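PDB 6UI3: cellulase from Clostridium cellulovorans, which acts as a broad-specificity endoglucanase of glycoside hydrolase family 5, probably cutting cellulose and related plant polysaccharides, with this chain holding the catalytic domain of a longer protein. Local coordinates for residues 126-129 and 130-134; 181-184 and 185-189; 248-251 and 252-256; 284-287 and 288-292. All coordinates share one frame; numbering follows the deposited sequence.

The four contacts are short-range pairings within single helices or a turn of the outer layer of an eight-stranded beta/alpha barrel. They follow in series along the chain. Contact 1 lies on helix 120-137 and contact 2 at the end of helix 163-182, their centres about 14 Å apart. Contact 3 on helix 243-261 and contact 4 on helix 280-296 are equally close, but they also touch: Ile-249 CD1 packs on Phe-286 CE2 at 3.9 Å. Between contacts 1 and 4 the centres lie about 37 Å apart, on opposite sides of the chain's centre. Two separate regions of the helical shell around one catalytic barrel are thus sampled.

Contact 1 (126-129 and 130-134); sequences EGTI and VWTQI
The indole of Trp-131 meets Gly-127 at its edge, where the carbonyl oxygen of Gly-127 lies near the ring plane, 3.5 Å from CD1. One face of the ring carries CD1 of Ile-134, 4.0 Å above the plane and offset toward the rim. The second flat group, the amide of Gln-133, is held edge-on: NE2 donates to Ile-129 O at 3.2 Å with the acceptor in the amide plane. Seen from the carbonyl, however, this donor stands well above the plane, while the backbone N of Gln-133 reaches the same oxygen from the opposite face. Thr-132 repeats the scheme one residue earlier. With OG1 beside its own backbone N and anti to the carbonyl carbon (chi1 -64°), its hydroxyl donates to Thr-128 O at 2.7 Å, and its N-H approaches that oxygen from the other face at 2.9 Å. Two successive carbonyls therefore each accept two bonds. NE2 of Gln-133 also donates to Tyr-78 O and OE1 accepts from Ile-80 N, engaging both amide ends; Thr-149 O takes the indole N-H. Trp-131 also packs on Tyr-172 and Ile-176 of helix 163-182. Helix 120-137 is the crossover between strands 101-105 and 145-148, a beta-alpha-beta unit of the TIM barrel.

Contact 2 (181-184 and 185-189); sequences RATG and ENNAK
Arg-181 reaches across the turn to Asn-187, placing NH1 2.9 Å from the backbone O of Asn-187 in a bond that lies in the guanidinium plane and bends to 149° at the hydrogen. A bend at chi2 (-66°) folds the arginine back toward the turn, and its CD rests 3.6 Å from the same oxygen. On the side-chain side of Asn-187, ND2 donates to Thr-183 OG1 at 2.8 Å, with the hydroxyl slightly tilted from the amide plane. The backbone closes the set: Asn-187 N bonds Gly-184 O at 2.9 Å, from above the carbonyl plane. Gly-184, with positive phi, is where the chain leaves the helix and turns into the short 3-10 segment that carries Asn-187. Further out, Ile-180 O receives the hydroxyl proton of Thr-183, and Ala-135 O of the neighbouring helix takes a second bond from ND2. Asp-214 forms a salt bridge with Arg-181 NE, while Arg-190 O accepts from NH1 and Arg-190 NE donates to Asn-187 OD1. Polar bonds thus converge on buried Asn-187, through its backbone N and O and both ends of its amide, and should fix both the rotation of that amide and the path of the chain from helix 163-182 toward strand 192-195.

Contact 3 (248-251 and 252-256); sequences FIDK and TFRML
Helix 243-261, one of the outer helices packed around the barrel, shows how two turns of one helix can present different chemistry on their different flanks. On one flank Asp-250 and Arg-254, four residues apart, form a salt bridge. OD2 of Asp-250 receives NE of Arg-254 at 2.8 Å on its syn side, 20° out of the carboxylate plane, and this oxygen lies at the edge of the guanidinium, in its plane. The two flat groups are steeply inclined, at 67°. The arginine chain runs extended from CG to NE, and its CD passes 3.4 Å from the same carboxylate oxygen. One water bridges the pair a second time, donating to OD2 and accepting from Arg-254 NH2, so OD2 accepts two bonds and the guanidinium is engaged through two different nitrogens.

Elsewhere on the helix Thr-252 is turned back on Phe-248. OG1, anti to the carbonyl carbon (chi1 -62°), donates to Phe-248 O at 2.9 Å, and Thr-252 N reaches that oxygen from its opposite face at 3.1 Å. The same hydroxyl oxygen sits over one face of the Phe-248 ring, toward its rim. Along the buried flank, Ile-249 and Phe-253 lie side by side: CG2 of the isoleucine touches CD1 of the ring at 3.7 Å in the conformer described, and Tyr-290 of helix 280-296 meets that ring edge-to-face. A charged outer flank and an apolar inner one make this an amphipathic surface helix of a TIM barrel.

Contact 4 (284-287 and 288-292); sequences INFT and KFYVS
Four successive i to i+4 backbone bonds, from Lys-288 N to Ile-284 O (2.9 Å) through to Val-291 N to Thr-287 O (3.0 Å), join residues 284-287 to residues 288-292 as regular alpha-helix. On this scaffold Phe-286 and Tyr-290 point the same way, side by side, one turn apart. Four-residue spacing puts them on one flank, and CG anti to the backbone N in both (chi1 172° and -168°) turns the rings the same way. They meet obliquely, with centroids 5.5 Å apart and planes at 33°. The touching atoms are CZ of Phe-286 and CD2 of Tyr-290, at 3.7 Å; CE1 of the phenylalanine follows at 3.9 Å. Thr-287 OG1 lies at the edge of the Phe-286 ring, in its plane, and bonds Arg-283 O. The tyrosine hydroxyl reaches past the helix to bond Ala-223 O, fixing the far end of a buried ring. From helix 280-296 both aromatic side chains pack on Ile-249 of helix 243-261; Tyr-290 also stacks on Phe-272 of strand 267-272, and Phe-286 meets Phe-241 edge-to-face. Thr-287, for its part, meets Met-335 of helix 329-339.

Contact 1 (126-129 and 130-134)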
loop_
_atom_site.group_PDB
_atom_site.type_symbol
_atom_site.label_atom_id
_atom_site.label_comp_id
_atom_site.label_asym_id
_atom_site.label_seq_id
_atom_site.Cartn_x
_atom_site.Cartn_y
_atom_site.Cartn_z
ATOM N N GLU A 126 -19.338 2.166 -8.312
ATOM C CA GLU A 126 -18.362 1.201 -8.808
ATOM C C GLU A 126 -17.543 0.610 -7.666
ATOM O O GLU A 126 -17.341 -0.610 -7.604
ATOM C CB GLU A 126 -17.458 1.835 -9.871
ATOM C CG GLU A 126 -16.439 0.854 -10.450
ATOM C CD GLU A 126 -15.569 1.431 -11.555
ATOM O OE1 GLU A 126 -15.794 2.587 -11.968
ATOM O OE2 GLU A 126 -14.644 0.714 -12.009
ATOM N N GLY A 127 -17.075 1.440 -6.744
ATOM C CA GLY A 127 -16.312 0.909 -5.623
ATOM C C GLY A 127 -17.118 -0.054 -4.771
ATOM O O GLY A 127 -16.588 -1.057 -4.275
ATOM N N THR A 128 -18.407 0.237 -4.584
ATOM C CA THR A 128 -19.272 -0.656 -3.815
ATOM C C THR A 128 -19.407 -2.004 -4.514
ATOM O O THR A 128 -19.286 -3.061 -3.882
ATOM C CB THR A 128 -20.649 -0.022 -3.619
ATOM O OG1 THR A 128 -20.538 1.117 -2.748
ATOM C CG2 THR A 128 -21.642 -0.993 -3.003
ATOM N N ILE A 129 -19.663 -1.990 -5.822
ATOM C CA ILE A 129 -19.868 -3.239 -6.554
ATOM C C ILE A 129 -18.579 -4.060 -6.600
ATOM O O ILE A 129 -18.599 -5.288 -6.428
ATOM C CB ILE A 129 -20.431 -2.925 -7.953
ATOM C CG1 ILE A 129 -21.850 -2.369 -7.817
ATOM C CG2 ILE A 129 -20.394 -4.166 -8.843
ATOM C CD1 ILE A 129 -22.379 -1.728 -9.074
ATOM N N VAL A 130 -17.440 -3.401 -6.804
ATOM C CA VAL A 130 -16.149 -4.090 -6.849
ATOM C C VAL A 130 -15.780 -4.638 -5.474
ATOM O O VAL A 130 -15.428 -5.818 -5.343
ATOM C CB VAL A 130 -15.067 -3.157 -7.432
ATOM C CG1 VAL A 130 -13.679 -3.745 -7.229
ATOM C CG2 VAL A 130 -15.336 -2.881 -8.911
ATOM N N TRP A 131 -15.865 -3.804 -4.431
ATOM C CA TRP A 131 -15.521 -4.278 -3.097
ATOM C C TRP A 131 -16.462 -5.367 -2.604
ATOM O O TRP A 131 -16.022 -6.260 -1.871
ATOM C CB TRP A 131 -15.410 -3.131 -2.078
ATOM C CG TRP A 131 -14.014 -2.597 -2.068
ATOM C CD1 TRP A 131 -13.582 -1.357 -2.466
ATOM C CD2 TRP A 131 -12.849 -3.330 -1.688
ATOM N NE1 TRP A 131 -12.207 -1.276 -2.334
ATOM C CE2 TRP A 131 -11.735 -2.482 -1.882
ATOM C CE3 TRP A 131 -12.637 -4.628 -1.207
ATOM C CZ2 TRP A 131 -10.423 -2.902 -1.618
ATOM C CZ3 TRP A 131 -11.334 -5.049 -0.953
ATOM C CH2 TRP A 131 -10.244 -4.185 -1.160
ATOM N N THR A 132 -17.744 -5.329 -2.976
ATOM C CA THR A 132 -18.636 -6.420 -2.587
ATOM C C THR A 132 -18.130 -7.738 -3.153
ATOM O O THR A 132 -18.121 -8.759 -2.461
ATOM C CB THR A 132 -20.064 -6.132 -3.056
ATOM O OG1 THR A 132 -20.561 -4.957 -2.392
ATOM C CG2 THR A 132 -21.003 -7.271 -2.712
ATOM N N GLN A 133 -17.673 -7.725 -4.412
ATOM C CA GLN A 133 -17.133 -8.941 -5.021
ATOM C C GLN A 133 -15.830 -9.397 -4.370
ATOM O O GLN A 133 -15.649 -10.588 -4.103
ATOM C CB GLN A 133 -16.899 -8.715 -6.512
ATOM C CG GLN A 133 -18.167 -8.583 -7.319
ATOM C CD GLN A 133 -17.858 -8.198 -8.743
ATOM O OE1 GLN A 133 -17.557 -9.062 -9.560
ATOM N NE2 GLN A 133 -17.891 -6.911 -9.035
ATOM N N ILE A 134 -14.883 -8.483 -4.167
ATOM C CA ILE A 134 -13.613 -8.867 -3.548
ATOM C C ILE A 134 -13.868 -9.410 -2.148
ATOM O O ILE A 134 -13.376 -10.479 -1.767
ATOM C CB ILE A 134 -12.617 -7.687 -3.511
ATOM C CG1 ILE A 134 -12.322 -7.154 -4.912
ATOM C CG2 ILE A 134 -11.310 -8.113 -2.808
ATOM C CD1 ILE A 134 -11.600 -5.831 -4.916
#

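Contact 2 (181-184 and 185-189)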
loop_
_atom_site.group_PDB
_atom_site.type_symbol
_atom_site.label_atom_id
_atom_site.label_comp_id
_atom_site.label_asym_id
_atom_site.label_seq_id
_atom_site.Cartn_x
_atom_site.Cartn_y
_atom_site.Cartn_z
ATOM N N ARG A 181 -17.893 -4.687 5.759
ATOM C CA ARG A 181 -18.296 -5.318 7.019
ATOM C C ARG A 181 -19.549 -6.170 6.831
ATOM O O ARG A 181 -19.670 -7.258 7.406
ATOM C CB ARG A 181 -18.577 -4.267 8.103
ATOM C CG ARG A 181 -17.429 -3.364 8.512
ATOM C CD ARG A 181 -16.361 -4.141 9.173
ATOM N NE ARG A 181 -15.234 -3.298 9.563
ATOM C CZ ARG A 181 -13.978 -3.708 9.573
ATOM N NH1 ARG A 181 -13.681 -4.946 9.209
ATOM N NH2 ARG A 181 -13.017 -2.872 9.934
ATOM N N ALA A 182 -20.509 -5.679 6.045
ATOM C CA ALA A 182 -21.801 -6.340 5.934
ATOM C C ALA A 182 -21.719 -7.654 5.174
ATOM O O ALA A 182 -22.630 -8.477 5.288
ATOM C CB ALA A 182 -22.811 -5.397 5.276
ATOM N N THR A 183 -20.652 -7.886 4.404
ATOM C CA THR A 183 -20.497 -9.181 3.743
ATOM C C THR A 183 -20.237 -10.287 4.753
ATOM O O THR A 183 -20.425 -11.463 4.432
ATOM C CB THR A 183 -19.406 -9.170 2.663
ATOM O OG1 THR A 183 -18.117 -8.957 3.257
ATOM C CG2 THR A 183 -19.690 -8.112 1.594
ATOM N N GLY A 184 -19.794 -9.930 5.950
ATOM C CA GLY A 184 -19.817 -10.825 7.081
ATOM C C GLY A 184 -18.611 -11.733 7.219
ATOM O O GLY A 184 -17.530 -11.520 6.659
ATOM N N GLU A 185 -18.816 -12.774 8.019
ATOM C CA GLU A 185 -17.766 -13.725 8.409
ATOM C C GLU A 185 -16.527 -12.932 8.832
ATOM O O GLU A 185 -16.637 -11.965 9.600
ATOM C CB GLU A 185 -17.557 -14.783 7.325
ATOM C CG GLU A 185 -18.812 -15.611 7.057
ATOM C CD GLU A 185 -18.594 -16.788 6.132
ATOM O OE1 GLU A 185 -17.450 -17.264 5.985
ATOM O OE2 GLU A 185 -19.604 -17.256 5.560
ATOM N N ASN A 186 -15.332 -13.269 8.337
ATOM C CA ASN A 186 -14.118 -12.628 8.822
ATOM C C ASN A 186 -14.015 -11.183 8.363
ATOM O O ASN A 186 -13.265 -10.407 8.963
ATOM C CB ASN A 186 -12.882 -13.431 8.405
ATOM C CG ASN A 186 -12.643 -14.627 9.293
ATOM O OD1 ASN A 186 -13.354 -14.843 10.278
ATOM N ND2 ASN A 186 -11.653 -15.428 8.938
ATOM N N ASN A 187 -14.774 -10.781 7.340
ATOM C CA ASN A 187 -14.752 -9.389 6.906
ATOM C C ASN A 187 -15.308 -8.439 7.956
ATOM O O ASN A 187 -14.980 -7.251 7.930
ATOM C CB ASN A 187 -15.510 -9.199 5.596
ATOM C CG ASN A 187 -14.833 -9.890 4.439
ATOM O OD1 ASN A 187 -13.619 -10.139 4.452
ATOM N ND2 ASN A 187 -15.615 -10.234 3.437
ATOM N N ALA A 188 -16.130 -8.934 8.875
ATOM C CA ALA A 188 -16.625 -8.096 9.964
ATOM C C ALA A 188 -15.513 -7.739 10.953
ATOM O O ALA A 188 -15.683 -6.794 11.724
ATOM C CB ALA A 188 -17.808 -8.754 10.675
ATOM N N LYS A 189 -14.382 -8.461 10.932
ATOM C CA LYS A 189 -13.299 -8.310 11.904
ATOM C C LYS A 189 -11.945 -8.027 11.251
ATOM O O LYS A 189 -10.925 -7.957 11.951
ATOM C CB LYS A 189 -13.193 -9.571 12.759
ATOM C CG LYS A 189 -14.373 -9.785 13.676
ATOM C CD LYS A 189 -14.171 -11.037 14.514
ATOM C CE LYS A 189 -15.372 -11.323 15.400
ATOM N NZ LYS A 189 -15.177 -12.562 16.209
#

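Contact 3 (248-251 and 252-256)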
loop_
_atom_site.group_PDB
_atom_site.type_symbol
_atom_site.label_atom_id
_atom_site.label_comp_id
_atom_site.label_asym_id
_atom_site.label_seq_id
_atom_site.Cartn_x
_atom_site.Cartn_y
_atom_site.Cartn_z
ATOM N N PHE A 248 12.545 16.934 7.846
ATOM C CA PHE A 248 11.243 16.892 7.190
ATOM C C PHE A 248 10.518 15.581 7.502
ATOM O O PHE A 248 9.301 15.560 7.757
ATOM C CB PHE A 248 11.397 17.094 5.680
ATOM C CG PHE A 248 10.085 17.223 4.971
ATOM C CD1 PHE A 248 9.362 18.402 5.039
ATOM C CD2 PHE A 248 9.549 16.164 4.269
ATOM C CE1 PHE A 248 8.120 18.508 4.407
ATOM C CE2 PHE A 248 8.324 16.260 3.642
ATOM C CZ PHE A 248 7.610 17.424 3.703
ATOM N N ILE A 249 11.245 14.468 7.453
ATOM C CA ILE A 249 10.664 13.177 7.795
ATOM C C ILE A 249 10.181 13.177 9.240
ATOM O O ILE A 249 9.056 12.756 9.538
ATOM C CB ILE A 249 11.686 12.056 7.541
ATOM C CG1 ILE A 249 11.947 11.885 6.046
ATOM C CG2 ILE A 249 11.213 10.744 8.149
ATOM C CD1 ILE A 249 13.222 11.100 5.729
ATOM N N ASP A 250 11.027 13.640 10.160
ATOM C CA ASP A 250 10.664 13.612 11.571
ATOM C C ASP A 250 9.422 14.457 11.845
ATOM O O ASP A 250 8.521 14.030 12.579
ATOM C CB ASP A 250 11.841 14.089 12.422
ATOM C CG ASP A 250 11.585 13.901 13.883
ATOM O OD1 ASP A 250 11.726 12.756 14.344
ATOM O OD2 ASP A 250 11.201 14.859 14.578
ATOM N N LYS A 251 9.353 15.657 11.256
ATOM C CA LYS A 251 8.193 16.523 11.450
ATOM C C LYS A 251 6.928 15.854 10.938
ATOM O O LYS A 251 5.878 15.881 11.597
ATOM C CB LYS A 251 8.429 17.859 10.740
ATOM C CG LYS A 251 7.272 18.877 10.824
ATOM C CD LYS A 251 7.648 20.207 10.197
ATOM C CE LYS A 251 7.637 20.132 8.684
ATOM N NZ LYS A 251 8.255 21.362 8.085
ATOM N N THR A 252 7.013 15.237 9.764
ATOM C CA THR A 252 5.847 14.591 9.173
ATOM C C THR A 252 5.353 13.470 10.068
ATOM O O THR A 252 4.152 13.342 10.317
ATOM C CB THR A 252 6.187 14.052 7.780
ATOM O OG1 THR A 252 6.556 15.122 6.905
ATOM C CG2 THR A 252 5.013 13.321 7.145
ATOM N N PHE A 253 6.272 12.642 10.572
ATOM C CA PHE A 253 5.865 11.498 11.384
ATOM C C PHE A 253 5.322 11.932 12.739
ATOM O O PHE A 253 4.344 11.357 13.232
ATOM C CB PHE A 253 7.005 10.476 11.515
ATOM C CG PHE A 253 7.055 9.507 10.365
ATOM C CD1 PHE A 253 7.861 9.766 9.273
ATOM C CD2 PHE A 253 6.246 8.376 10.354
ATOM C CE1 PHE A 253 7.889 8.916 8.197
ATOM C CE2 PHE A 253 6.256 7.521 9.268
ATOM C CZ PHE A 253 7.089 7.790 8.193
ATOM N N ARG A 254 5.931 12.946 13.360
ATOM C CA ARG A 254 5.354 13.471 14.592
ATOM C C ARG A 254 3.929 13.983 14.358
ATOM O O ARG A 254 3.058 13.829 15.216
ATOM C CB ARG A 254 6.234 14.583 15.161
ATOM C CG ARG A 254 7.541 14.120 15.783
ATOM C CD ARG A 254 8.310 15.268 16.364
ATOM N NE ARG A 254 9.625 14.897 16.898
ATOM C CZ ARG A 254 9.855 14.545 18.150
ATOM N NH1 ARG A 254 8.871 14.461 19.019
ATOM N NH2 ARG A 254 11.087 14.263 18.525
ATOM N N MET A 255 3.691 14.624 13.211
ATOM C CA MET A 255 2.359 15.135 12.907
ATOM C C MET A 255 1.364 13.996 12.693
ATOM O O MET A 255 0.226 14.069 13.180
ATOM C CB MET A 255 2.465 16.075 11.707
ATOM C CG MET A 255 1.144 16.608 11.178
ATOM S SD MET A 255 0.315 15.465 10.078
ATOM C CE MET A 255 1.460 15.438 8.702
ATOM N N LEU A 256 1.762 12.931 11.995
ATOM C CA LEU A 256 0.861 11.794 11.810
ATOM C C LEU A 256 0.550 11.146 13.152
ATOM O O LEU A 256 -0.577 10.691 13.393
ATOM C CB LEU A 256 1.495 10.776 10.861
ATOM C CG LEU A 256 1.593 11.211 9.395
ATOM C CD1 LEU A 256 2.460 10.242 8.619
ATOM C CD2 LEU A 256 0.220 11.347 8.717
HETATM O O HOH W 1 13.361 14.798 16.618
#

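Contact 4 (284-287 and 288-292)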
loop_
_atom_site.group_PDB
_atom_site.type_symbol
_atom_site.label_atom_id
_atom_site.label_comp_id
_atom_site.label_asym_id
_atom_site.label_seq_id
_atom_site.Cartn_x
_atom_site.Cartn_y
_atom_site.Cartn_z
ATOM N N ILE A 284 21.115 4.006 2.269
ATOM C CA ILE A 284 21.177 3.248 3.523
ATOM C C ILE A 284 20.794 4.144 4.690
ATOM O O ILE A 284 19.942 3.798 5.519
ATOM C CB ILE A 284 22.585 2.651 3.725
ATOM C CG1 ILE A 284 22.872 1.576 2.671
ATOM C CG2 ILE A 284 22.728 2.072 5.128
ATOM C CD1 ILE A 284 24.342 1.162 2.603
ATOM N N ASN A 285 21.421 5.321 4.760
ATOM C CA ASN A 285 21.163 6.236 5.866
ATOM C C ASN A 285 19.719 6.704 5.867
ATOM O O ASN A 285 19.069 6.757 6.916
ATOM C CB ASN A 285 22.081 7.457 5.780
ATOM C CG ASN A 285 23.547 7.116 5.915
ATOM O OD1 ASN A 285 23.917 6.045 6.407
ATOM N ND2 ASN A 285 24.391 8.048 5.498
ATOM N N PHE A 286 19.192 7.026 4.687
ATOM C CA PHE A 286 17.788 7.391 4.560
ATOM C C PHE A 286 16.877 6.297 5.086
ATOM O O PHE A 286 15.942 6.560 5.855
ATOM C CB PHE A 286 17.484 7.664 3.084
ATOM C CG PHE A 286 16.015 7.875 2.765
ATOM C CD1 PHE A 286 15.157 6.809 2.546
ATOM C CD2 PHE A 286 15.494 9.152 2.632
ATOM C CE1 PHE A 286 13.807 7.034 2.228
ATOM C CE2 PHE A 286 14.146 9.358 2.308
ATOM C CZ PHE A 286 13.325 8.311 2.116
ATOM N N THR A 287 17.112 5.065 4.647
ATOM C CA THR A 287 16.203 3.963 4.948
ATOM C C THR A 287 16.234 3.630 6.428
ATOM O O THR A 287 15.182 3.434 7.053
ATOM C CB THR A 287 16.548 2.760 4.071
ATOM O OG1 THR A 287 16.399 3.111 2.691
ATOM C CG2 THR A 287 15.661 1.578 4.370
ATOM N N LYS A 288 17.425 3.610 7.015
ATOM C CA LYS A 288 17.548 3.389 8.452
ATOM C C LYS A 288 16.805 4.472 9.229
ATOM O O LYS A 288 16.011 4.186 10.130
ATOM C CB LYS A 288 19.034 3.375 8.823
ATOM C CG LYS A 288 19.330 3.384 10.312
ATOM C CD LYS A 288 18.924 2.091 10.966
ATOM C CE LYS A 288 19.075 2.162 12.487
ATOM N NZ LYS A 288 20.463 2.431 12.941
ATOM N N PHE A 289 17.061 5.737 8.884
ATOM C CA PHE A 289 16.414 6.842 9.582
ATOM C C PHE A 289 14.902 6.772 9.435
ATOM O O PHE A 289 14.155 6.958 10.402
ATOM C CB PHE A 289 16.921 8.185 9.044
ATOM C CG PHE A 289 16.354 9.353 9.772
ATOM C CD1 PHE A 289 16.978 9.845 10.894
ATOM C CD2 PHE A 289 15.164 9.924 9.384
ATOM C CE1 PHE A 289 16.436 10.905 11.607
ATOM C CE2 PHE A 289 14.630 10.994 10.074
ATOM C CZ PHE A 289 15.253 11.473 11.180
ATOM N N TYR A 290 14.439 6.552 8.207
ATOM C CA TYR A 290 13.011 6.540 7.909
ATOM C C TYR A 290 12.302 5.456 8.702
ATOM O O TYR A 290 11.310 5.718 9.393
ATOM C CB TYR A 290 12.835 6.318 6.401
ATOM C CG TYR A 290 11.450 6.558 5.865
ATOM C CD1 TYR A 290 10.400 5.691 6.161
ATOM C CD2 TYR A 290 11.193 7.639 5.047
ATOM C CE1 TYR A 290 9.126 5.912 5.671
ATOM C CE2 TYR A 290 9.912 7.865 4.552
ATOM C CZ TYR A 290 8.887 6.986 4.861
ATOM O OH TYR A 290 7.599 7.172 4.375
ATOM N N VAL A 291 12.796 4.223 8.620
ATOM C CA VAL A 291 12.126 3.129 9.309
ATOM C C VAL A 291 12.223 3.310 10.818
ATOM O O VAL A 291 11.272 3.008 11.547
ATOM C CB VAL A 291 12.629 1.759 8.821
ATOM C CG1 VAL A 291 11.984 0.629 9.606
ATOM C CG2 VAL A 291 12.323 1.599 7.339
ATOM N N SER A 292 13.367 3.779 11.329
ATOM C CA SER A 292 13.468 4.020 12.764
ATOM C C SER A 292 12.423 5.026 13.230
ATOM O O SER A 292 11.773 4.832 14.268
ATOM C CB SER A 292 14.863 4.516 13.118
ATOM O OG SER A 292 14.919 4.875 14.488
#